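Local coordinates for protein VlsE1 (Borreliella burgdorferi, PDB 1L8W) that serves as a variable surface lipoprotein antigen of the Lyme disease spirochaete, with a probable part in evading the host immune response, at residues D61-T64 with Y65-V69; A151-A154 with S155-I159; A304-S307 with A308-V312. All blocks are in the same frame, centred on the assembly; numbering follows the deposited sequence.

How the contacts relate
Contacts 1 and 3 are successive turns within helices 59-80 and 294-333; contact 2 is the capped start of helix 153-170. Their centres form a nearly equilateral triangle: about 16 Å from contact 1 to contact 2, 15 Å from contact 1 to contact 3 and 17 Å from contact 2 to contact 3. None touches another; the nearest atoms of contacts 1 and 3 are about 4 Å apart. Leu-313, just past contact 3, packs on Tyr-65 and Phe-66 of contact 1. The ends of two further helices join the rest: Ala-131 and Ser-132 reach contacts 2 and 1, while Met-281 meets contact 3 and Ala-282 and Lys-283 meet contact 2.

Contact 1 of 3, residues D61-T64 with Y65-V69; sequences DVKT and YFTTV
The Phe-66 ring meets Val-62 and carries Tyr-65 over one face. CG1 of Val-62 comes within 3.8 Å of Phe-66 CE2, the two side chains extending from the helix along a common direction. Over that one face of the phenyl ring, displaced from its centre, sits Tyr-65 CD2, 3.7 Å above the plane. At the edge of the tyrosine ring, in its plane, lies Phe-66 CE1, and Val-62 O is also near that plane. One face of the tyrosine ring carries Val-69 CG2, one turn further on.

In Phe-66 CG is swung beside the backbone N (chi1 -71°), which brings CD2 and CE2 along Val-62. This is a continuous alpha-helical segment of helix 59-80, and its aromatic side faces the helical bundle: Leu-313 of helix 294-333 touches both rings, Ala-128 of helix 106-131 meets Phe-66, and Tyr-65 OH hydrogen-bonds Thr-317.

Along the backbone, Tyr-65 N donates to Asp-61 O at 2.9 Å and Phe-66 N to Val-62 O at 3.2 Å. The bond from Thr-67 N to Lys-63 O, also 2.9 Å, is nearly straight at the hydrogen (172°). On the exposed side Thr-64 O is held twice by Thr-68. The amide N reaches it at 2.9 Å from one face of the carbonyl plane, and the hydroxyl OG1 donates at 2.7 Å from the opposite face, well above that plane. The hydroxyl of Thr-64 bonds one turn back, to Ser-60 O, as that of Thr-68 does to Thr-64 O. Thr-67 OG1 hydrogen-bonds the carboxylate of Glu-129, of helix 106-131, while lying close to Lys-63 O.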
ATOM      1  N   ASP A  61       8.289  -4.072   9.019  1.00 14.57           N
ATOM      2  CA  ASP A  61       7.764  -5.384   8.676  1.00 15.77           C
ATOM      3  C   ASP A  61       7.457  -5.410   7.177  1.00 16.74           C
ATOM      4  O   ASP A  61       7.508  -6.470   6.541  1.00 16.76           O
ATOM      5  CB  ASP A  61       6.482  -5.687   9.457  1.00 18.19           C
ATOM      6  CG  ASP A  61       6.748  -6.012  10.908  1.00 18.54           C
ATOM      7  OD1 ASP A  61       7.629  -6.856  11.166  1.00 22.35           O
ATOM      8  OD2 ASP A  61       6.082  -5.430  11.787  1.00 19.53           O
ATOM      9  N   VAL A  62       7.155  -4.236   6.625  1.00 13.55           N
ATOM     10  CA  VAL A  62       6.845  -4.107   5.209  1.00 16.99           C
ATOM     11  C   VAL A  62       8.087  -4.416   4.375  1.00 17.30           C
ATOM     12  O   VAL A  62       8.013  -5.070   3.334  1.00 16.95           O
ATOM     13  CB  VAL A  62       6.346  -2.673   4.877  1.00 19.01           C
ATOM     14  CG1 VAL A  62       6.098  -2.535   3.376  1.00 18.21           C
ATOM     15  CG2 VAL A  62       5.077  -2.376   5.658  1.00 12.37           C
ATOM     16  N   LYS A  63       9.230  -3.939   4.846  1.00 17.23           N
ATOM     17  CA  LYS A  63      10.482  -4.173   4.153  1.00 17.75           C
ATOM     18  C   LYS A  63      10.782  -5.662   4.225  1.00 16.37           C
ATOM     19  O   LYS A  63      11.146  -6.287   3.222  1.00 17.88           O
ATOM     20  CB  LYS A  63      11.606  -3.368   4.807  1.00 18.09           C
ATOM     21  CG  LYS A  63      12.932  -3.379   4.047  1.00 20.85           C
ATOM     22  CD  LYS A  63      13.986  -2.607   4.821  1.00 21.30           C
ATOM     23  CE  LYS A  63      15.297  -2.529   4.067  1.00 23.77           C
ATOM     24  NZ  LYS A  63      15.170  -1.713   2.841  1.00 31.74           N
ATOM     25  N   THR A  64      10.613  -6.225   5.416  1.00 15.70           N
ATOM     26  CA  THR A  64      10.860  -7.650   5.644  1.00 12.74           C
ATOM     27  C   THR A  64      10.013  -8.496   4.692  1.00 13.62           C
ATOM     28  O   THR A  64      10.489  -9.493   4.133  1.00 11.96           O
ATOM     29  CB  THR A  64      10.530  -8.025   7.106  1.00 13.11           C
ATOM     30  OG1 THR A  64      11.378  -7.274   7.985  1.00 16.69           O
ATOM     31  CG2 THR A  64      10.740  -9.515   7.356  1.00 14.34           C
ATOM     32  N   TYR A  65       8.753  -8.098   4.522  1.00 13.54           N
ATOM     33  CA  TYR A  65       7.842  -8.795   3.626  1.00 13.60           C
ATOM     34  C   TYR A  65       8.423  -8.860   2.211  1.00 13.51           C
ATOM     35  O   TYR A  65       8.521  -9.941   1.627  1.00 15.97           O
ATOM     36  CB  TYR A  65       6.479  -8.094   3.584  1.00 15.59           C
ATOM     37  CG  TYR A  65       5.601  -8.570   2.442  1.00 15.88           C
ATOM     38  CD1 TYR A  65       4.858  -9.754   2.538  1.00 13.13           C
ATOM     39  CD2 TYR A  65       5.565  -7.865   1.240  1.00 16.67           C
ATOM     40  CE1 TYR A  65       4.105 -10.221   1.454  1.00 15.84           C
ATOM     41  CE2 TYR A  65       4.818  -8.321   0.151  1.00 18.07           C
ATOM     42  CZ  TYR A  65       4.094  -9.498   0.261  1.00 19.37           C
ATOM     43  OH  TYR A  65       3.387  -9.945  -0.836  1.00 19.13           O
ATOM     44  N   PHE A  66       8.812  -7.713   1.661  1.00 13.55           N
ATOM     45  CA  PHE A  66       9.385  -7.693   0.315  1.00 13.36           C
ATOM     46  C   PHE A  66      10.688  -8.490   0.206  1.00 12.74           C
ATOM     47  O   PHE A  66      10.865  -9.248  -0.741  1.00 12.72           O
ATOM     48  CB  PHE A  66       9.615  -6.250  -0.167  1.00 15.04           C
ATOM     49  CG  PHE A  66       8.345  -5.496  -0.484  1.00 14.52           C
ATOM     50  CD1 PHE A  66       7.416  -6.010  -1.386  1.00 16.83           C
ATOM     51  CD2 PHE A  66       8.088  -4.262   0.110  1.00 12.96           C
ATOM     52  CE1 PHE A  66       6.240  -5.297  -1.694  1.00 17.39           C
ATOM     53  CE2 PHE A  66       6.930  -3.547  -0.188  1.00 11.59           C
ATOM     54  CZ  PHE A  66       6.004  -4.060  -1.088  1.00 16.03           C
ATOM     55  N   THR A  67      11.595  -8.328   1.171  1.00 15.87           N
ATOM     56  CA  THR A  67      12.863  -9.058   1.145  1.00 12.74           C
ATOM     57  C   THR A  67      12.584 -10.564   1.117  1.00 15.93           C
ATOM     58  O   THR A  67      13.159 -11.302   0.309  1.00 14.90           O
ATOM     59  CB  THR A  67      13.734  -8.758   2.383  1.00 15.09           C
ATOM     60  OG1 THR A  67      13.814  -7.341   2.589  1.00  9.77           O
ATOM     61  CG2 THR A  67      15.177  -9.313   2.174  1.00 11.60           C
ATOM     62  N   THR A  68      11.686 -11.005   1.994  1.00 15.49           N
ATOM     63  CA  THR A  68      11.312 -12.412   2.075  1.00 14.56           C
ATOM     64  C   THR A  68      10.731 -12.886   0.733  1.00 15.68           C
ATOM     65  O   THR A  68      11.001 -14.004   0.306  1.00 15.05           O
ATOM     66  CB  THR A  68      10.269 -12.648   3.204  1.00 16.79           C
ATOM     67  OG1 THR A  68      10.793 -12.166   4.450  1.00 19.13           O
ATOM     68  CG2 THR A  68       9.954 -14.138   3.347  1.00 13.59           C
ATOM     69  N   VAL A  69       9.929 -12.037   0.087  1.00 16.73           N
ATOM     70  CA  VAL A  69       9.332 -12.352  -1.206  1.00 15.63           C
ATOM     71  C   VAL A  69      10.450 -12.454  -2.241  1.00 16.88           C
ATOM     72  O   VAL A  69      10.456 -13.349  -3.086  1.00 19.15           O
ATOM     73  CB  VAL A  69       8.344 -11.234  -1.678  1.00 19.82           C
ATOM     74  CG1 VAL A  69       7.974 -11.451  -3.152  1.00 16.80           C
ATOM     75  CG2 VAL A  69       7.099 -11.231  -0.818  1.00 17.71           C
TER

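Contact 2 of 3, residues A151-A154 with S155-I159; sequences ADKA and SVKGI
Ser-155 N is gripped twice by Asp-152. The carboxylate oxygen OD1 accepts from it at 2.9 Å, using the lone pair that points away from OD2, and Asp-152 O adds a weak second bond at 3.3 Å. This is an N-cap: Asp-152 sits immediately before helix 153-170, and its side chain folds over to take up an amide of the first turn. CG lies anti to the backbone N (chi1 -175°), which carries the carboxylate alongside the Ser-155 backbone. A negative charge at this end of a helix would be expected to sit favourably against the helix dipole.

The same Asp-152 O takes the stronger bond from Val-156 N, 3.0 Å long and in the carbonyl plane, so the first helical turn is closed by both carbonyl and carboxylate of one residue. Val-156 CG2 meets Ala-151 CB at 3.9 Å, giving the cap a small apolar flank; Ile-248 and Ile-252 of helix 247-252 extend it.

Ser-155 does not return the cap with its own hydroxyl. OG is anti to the backbone N and hydrogen-bonds Ala-131 O and Lys-283 N, pinning the helix start to two other parts of the chain.

On the outer side the two lysine chains, Lys-153 and Lys-157, run alongside each other. Lys-153 O receives Lys-157 N at 2.9 Å, and the Lys-157 chain, bent at its last two torsions, curls back so that NZ weakly donates to the same oxygen. The nearness of the two ammonium groups would be expected to cost some energy, part of which Asp-237, a distant and weak counter-charge to Lys-153 NZ, may offset. Lys-157 NZ lies 4.2 Å from Lys-153 NZ and 3.3 Å from Lys-153 CE.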
ATOM      1  N   ALA A 151       4.924  12.973   4.910  1.00 29.17           N
ATOM      2  CA  ALA A 151       5.482  11.652   4.661  1.00 29.11           C
ATOM      3  C   ALA A 151       6.668  11.815   3.726  1.00 27.59           C
ATOM      4  O   ALA A 151       6.701  12.742   2.924  1.00 27.56           O
ATOM      5  CB  ALA A 151       4.436  10.744   4.024  1.00 29.22           C
ATOM      6  N   ASP A 152       7.639  10.918   3.838  1.00 27.86           N
ATOM      7  CA  ASP A 152       8.821  10.961   2.985  1.00 27.74           C
ATOM      8  C   ASP A 152       8.365  10.648   1.567  1.00 27.93           C
ATOM      9  O   ASP A 152       7.876   9.553   1.293  1.00 29.63           O
ATOM     10  CB  ASP A 152       9.850   9.930   3.464  1.00 27.59           C
ATOM     11  CG  ASP A 152      11.161  10.005   2.696  1.00 27.36           C
ATOM     12  OD1 ASP A 152      11.232   9.508   1.551  1.00 28.06           O
ATOM     13  OD2 ASP A 152      12.120  10.575   3.246  1.00 30.27           O
ATOM     14  N   LYS A 153       8.519  11.612   0.666  1.00 28.26           N
ATOM     15  CA  LYS A 153       8.081  11.428  -0.710  1.00 27.90           C
ATOM     16  C   LYS A 153       8.820  10.346  -1.486  1.00 27.43           C
ATOM     17  O   LYS A 153       8.224   9.678  -2.332  1.00 26.55           O
ATOM     18  CB  LYS A 153       8.139  12.762  -1.464  1.00 30.61           C
ATOM     19  CG  LYS A 153       9.294  13.654  -1.072  1.00 36.27           C
ATOM     20  CD  LYS A 153       9.389  14.872  -1.978  1.00 39.09           C
ATOM     21  CE  LYS A 153       9.637  14.453  -3.420  1.00 40.70           C
ATOM     22  NZ  LYS A 153       9.774  15.614  -4.349  1.00 44.64           N
ATOM     23  N   ALA A 154      10.108  10.162  -1.208  1.00 26.36           N
ATOM     24  CA  ALA A 154      10.885   9.140  -1.903  1.00 25.98           C
ATOM     25  C   ALA A 154      10.414   7.740  -1.501  1.00 25.49           C
ATOM     26  O   ALA A 154      10.468   6.807  -2.301  1.00 28.25           O
ATOM     27  CB  ALA A 154      12.373   9.303  -1.596  1.00 25.64           C
ATOM     28  N   SER A 155       9.968   7.594  -0.258  1.00 23.52           N
ATOM     29  CA  SER A 155       9.466   6.308   0.226  1.00 21.76           C
ATOM     30  C   SER A 155       8.079   6.059  -0.373  1.00 21.42           C
ATOM     31  O   SER A 155       7.783   4.959  -0.844  1.00 20.23           O
ATOM     32  CB  SER A 155       9.370   6.313   1.757  1.00 21.26           C
ATOM     33  OG  SER A 155       8.844   5.096   2.248  1.00 17.26           O
ATOM     34  N   VAL A 156       7.236   7.092  -0.354  1.00 21.31           N
ATOM     35  CA  VAL A 156       5.879   6.998  -0.896  1.00 20.85           C
ATOM     36  C   VAL A 156       5.889   6.626  -2.372  1.00 18.34           C
ATOM     37  O   VAL A 156       5.351   5.594  -2.766  1.00 17.91           O
ATOM     38  CB  VAL A 156       5.105   8.343  -0.761  1.00 22.70           C
ATOM     39  CG1 VAL A 156       3.711   8.190  -1.322  1.00 23.05           C
ATOM     40  CG2 VAL A 156       5.030   8.778   0.691  1.00 24.44           C
ATOM     41  N   LYS A 157       6.515   7.470  -3.186  1.00 19.05           N
ATOM     42  CA  LYS A 157       6.574   7.242  -4.627  1.00 17.72           C
ATOM     43  C   LYS A 157       7.294   5.968  -5.002  1.00 18.46           C
ATOM     44  O   LYS A 157       6.913   5.299  -5.969  1.00 16.98           O
ATOM     45  CB  LYS A 157       7.236   8.422  -5.340  1.00 18.68           C
ATOM     46  CG  LYS A 157       6.405   9.685  -5.344  1.00 20.96           C
ATOM     47  CD  LYS A 157       6.917  10.657  -6.390  1.00 26.73           C
ATOM     48  CE  LYS A 157       8.346  11.075  -6.107  1.00 28.65           C
ATOM     49  NZ  LYS A 157       8.451  11.682  -4.751  1.00 27.90           N
ATOM     50  N   GLY A 158       8.342   5.639  -4.247  1.00 16.63           N
ATOM     51  CA  GLY A 158       9.090   4.428  -4.529  1.00 13.43           C
ATOM     52  C   GLY A 158       8.277   3.189  -4.219  1.00 15.34           C
ATOM     53  O   GLY A 158       8.308   2.203  -4.953  1.00 17.44           O
ATOM     54  N   ILE A 159       7.539   3.224  -3.117  1.00 17.13           N
ATOM     55  CA  ILE A 159       6.733   2.071  -2.761  1.00 18.48           C
ATOM     56  C   ILE A 159       5.666   1.877  -3.833  1.00 18.89           C
ATOM     57  O   ILE A 159       5.401   0.751  -4.257  1.00 18.18           O
ATOM     58  CB  ILE A 159       6.106   2.253  -1.360  1.00 18.65           C
ATOM     59  CG1 ILE A 159       7.211   2.175  -0.299  1.00 17.06           C
ATOM     60  CG2 ILE A 159       5.056   1.174  -1.085  1.00 14.78           C
ATOM     61  CD1 ILE A 159       6.711   2.348   1.117  1.00 16.64           C
TER

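Contact 3 of 3, residues A304-S307 with A308-V312; sequences AAES and AVRKV
Glu-306 and Arg-310 meet mainly through water. Their direct ion pair is long, 3.9 Å from Glu-306 OE1 to Arg-310 NH1, with carboxylate and guanidinium planes turned 74° apart. Two waters fill in: water 1 donates to Glu-306 OE1 at 2.6 Å and accepts from Arg-310 NH1 at 2.9 Å, while water 2 donates to OE1 of the glutamate and accepts from NH2 of the arginine, 2.7 Å from each. A third water accepts from Arg-310 NE at 3.0 Å and also bonds Ser-307 OG at 3.3 Å. All three lie at the guanidinium edge in its plane, while Glu-306 CB and Ser-307 N lie over one face.

The bend at chi3 (-68°) turns the arginine end back along the helix, bringing NH1 within 3.8 Å of Glu-306 CB. The pair sits one turn apart on the long helix 294-333, the i to i+4 spacing typical of helical ion pairs. The backbone of the same turns is held by Val-309 N to Ala-305 O and Lys-311 N to Ser-307 O.

Further out, Lys-302 forms a salt bridge to OE2, the other carboxylate oxygen of Glu-306, and Ser-307 OG bonds to Gly-303 O. On the buried side Ala-308 packs against Ile-276 and Ala-277 of helix 269-281 and Val-215 of helix 205-216. Lys-311 NZ reaches the carbonyls of Val-215 and Val-218.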
ATOM      1  N   ALA A 304      -7.238   0.766  10.698  1.00 21.67           N
ATOM      2  CA  ALA A 304      -7.408   1.043   9.277  1.00 17.28           C
ATOM      3  C   ALA A 304      -6.109   0.933   8.498  1.00 15.87           C
ATOM      4  O   ALA A 304      -6.045   0.276   7.458  1.00 15.19           O
ATOM      5  CB  ALA A 304      -8.008   2.442   9.092  1.00 17.65           C
ATOM      6  N   ALA A 305      -5.076   1.600   8.995  1.00 15.26           N
ATOM      7  CA  ALA A 305      -3.772   1.592   8.352  1.00 14.77           C
ATOM      8  C   ALA A 305      -3.285   0.156   8.255  1.00 16.58           C
ATOM      9  O   ALA A 305      -2.798  -0.286   7.211  1.00 16.44           O
ATOM     10  CB  ALA A 305      -2.780   2.437   9.167  1.00 15.95           C
ATOM     11  N   GLU A 306      -3.433  -0.577   9.353  1.00 18.26           N
ATOM     12  CA  GLU A 306      -3.005  -1.970   9.385  1.00 18.45           C
ATOM     13  C   GLU A 306      -3.829  -2.818   8.428  1.00 18.57           C
ATOM     14  O   GLU A 306      -3.277  -3.614   7.661  1.00 20.93           O
ATOM     15  CB  GLU A 306      -3.076  -2.500  10.818  1.00 17.01           C
ATOM     16  CG  GLU A 306      -1.984  -1.891  11.705  1.00 15.00           C
ATOM     17  CD  GLU A 306      -2.135  -2.230  13.169  1.00 19.04           C
ATOM     18  OE1 GLU A 306      -2.854  -3.207  13.496  1.00 19.68           O
ATOM     19  OE2 GLU A 306      -1.518  -1.522  13.994  1.00 17.56           O
ATOM     20  N   SER A 307      -5.145  -2.656   8.449  1.00 17.97           N
ATOM     21  CA  SER A 307      -5.963  -3.431   7.519  1.00 18.52           C
ATOM     22  C   SER A 307      -5.645  -3.027   6.082  1.00 15.71           C
ATOM     23  O   SER A 307      -5.561  -3.878   5.203  1.00 17.64           O
ATOM     24  CB  SER A 307      -7.448  -3.223   7.798  1.00 17.02           C
ATOM     25  OG  SER A 307      -7.808  -3.897   8.983  1.00 20.55           O
ATOM     26  N   ALA A 308      -5.473  -1.728   5.846  1.00 15.33           N
ATOM     27  CA  ALA A 308      -5.152  -1.253   4.502  1.00 13.09           C
ATOM     28  C   ALA A 308      -3.874  -1.927   3.994  1.00 14.92           C
ATOM     29  O   ALA A 308      -3.820  -2.415   2.864  1.00 10.72           O
ATOM     30  CB  ALA A 308      -4.973   0.263   4.497  1.00 13.04           C
ATOM     31  N   VAL A 309      -2.837  -1.949   4.823  1.00 15.83           N
ATOM     32  CA  VAL A 309      -1.602  -2.576   4.383  1.00 19.08           C
ATOM     33  C   VAL A 309      -1.730  -4.099   4.249  1.00 17.59           C
ATOM     34  O   VAL A 309      -1.275  -4.675   3.262  1.00 18.57           O
ATOM     35  CB  VAL A 309      -0.426  -2.216   5.308  1.00 19.15           C
ATOM     36  CG1 VAL A 309      -0.795  -2.498   6.749  1.00 23.45           C
ATOM     37  CG2 VAL A 309       0.804  -3.010   4.897  1.00 16.75           C
ATOM     38  N   ARG A 310      -2.362  -4.755   5.216  1.00 17.67           N
ATOM     39  CA  ARG A 310      -2.535  -6.199   5.125  1.00 14.19           C
ATOM     40  C   ARG A 310      -3.307  -6.570   3.857  1.00 16.26           C
ATOM     41  O   ARG A 310      -3.024  -7.598   3.239  1.00 16.29           O
ATOM     42  CB  ARG A 310      -3.274  -6.745   6.350  1.00 15.58           C
ATOM     43  CG  ARG A 310      -2.451  -6.812   7.631  1.00 14.90           C
ATOM     44  CD  ARG A 310      -3.157  -7.646   8.691  1.00 10.48           C
ATOM     45  NE  ARG A 310      -4.375  -7.006   9.185  1.00 20.54           N
ATOM     46  CZ  ARG A 310      -4.475  -6.382  10.356  1.00 16.15           C
ATOM     47  NH1 ARG A 310      -3.430  -6.311  11.171  1.00 18.02           N
ATOM     48  NH2 ARG A 310      -5.619  -5.829  10.712  1.00 15.85           N
ATOM     49  N   LYS A 311      -4.285  -5.747   3.469  1.00 15.31           N
ATOM     50  CA  LYS A 311      -5.067  -6.025   2.262  1.00 12.96           C
ATOM     51  C   LYS A 311      -4.218  -5.865   0.996  1.00 15.22           C
ATOM     52  O   LYS A 311      -4.281  -6.696   0.083  1.00 15.88           O
ATOM     53  CB  LYS A 311      -6.295  -5.101   2.163  1.00 11.68           C
ATOM     54  CG  LYS A 311      -7.458  -5.475   3.070  1.00 12.18           C
ATOM     55  CD  LYS A 311      -8.721  -4.653   2.738  1.00  9.34           C
ATOM     56  CE  LYS A 311      -9.926  -5.179   3.526  1.00  8.89           C
ATOM     57  NZ  LYS A 311     -11.186  -4.477   3.167  1.00  6.30           N
ATOM     58  N   VAL A 312      -3.436  -4.795   0.928  1.00 15.45           N
ATOM     59  CA  VAL A 312      -2.591  -4.567  -0.243  1.00 17.62           C
ATOM     60  C   VAL A 312      -1.493  -5.635  -0.419  1.00 15.46           C
ATOM     61  O   VAL A 312      -1.316  -6.175  -1.516  1.00 18.62           O
ATOM     62  CB  VAL A 312      -1.963  -3.157  -0.194  1.00 14.93           C
ATOM     63  CG1 VAL A 312      -1.511  -2.863   1.198  1.00 24.22           C
ATOM     64  CG2 VAL A 312      -0.781  -3.067  -1.138  1.00 20.65           C
TER
HETATM   65  O   HOH W   1      -2.446  -5.717  13.805  1.00 14.90           O
HETATM   66  O   HOH W   2      -5.138  -4.637  13.132  1.00 17.79           O
HETATM   67  O   HOH W   3      -7.302  -7.087   8.490  1.00  5.29           O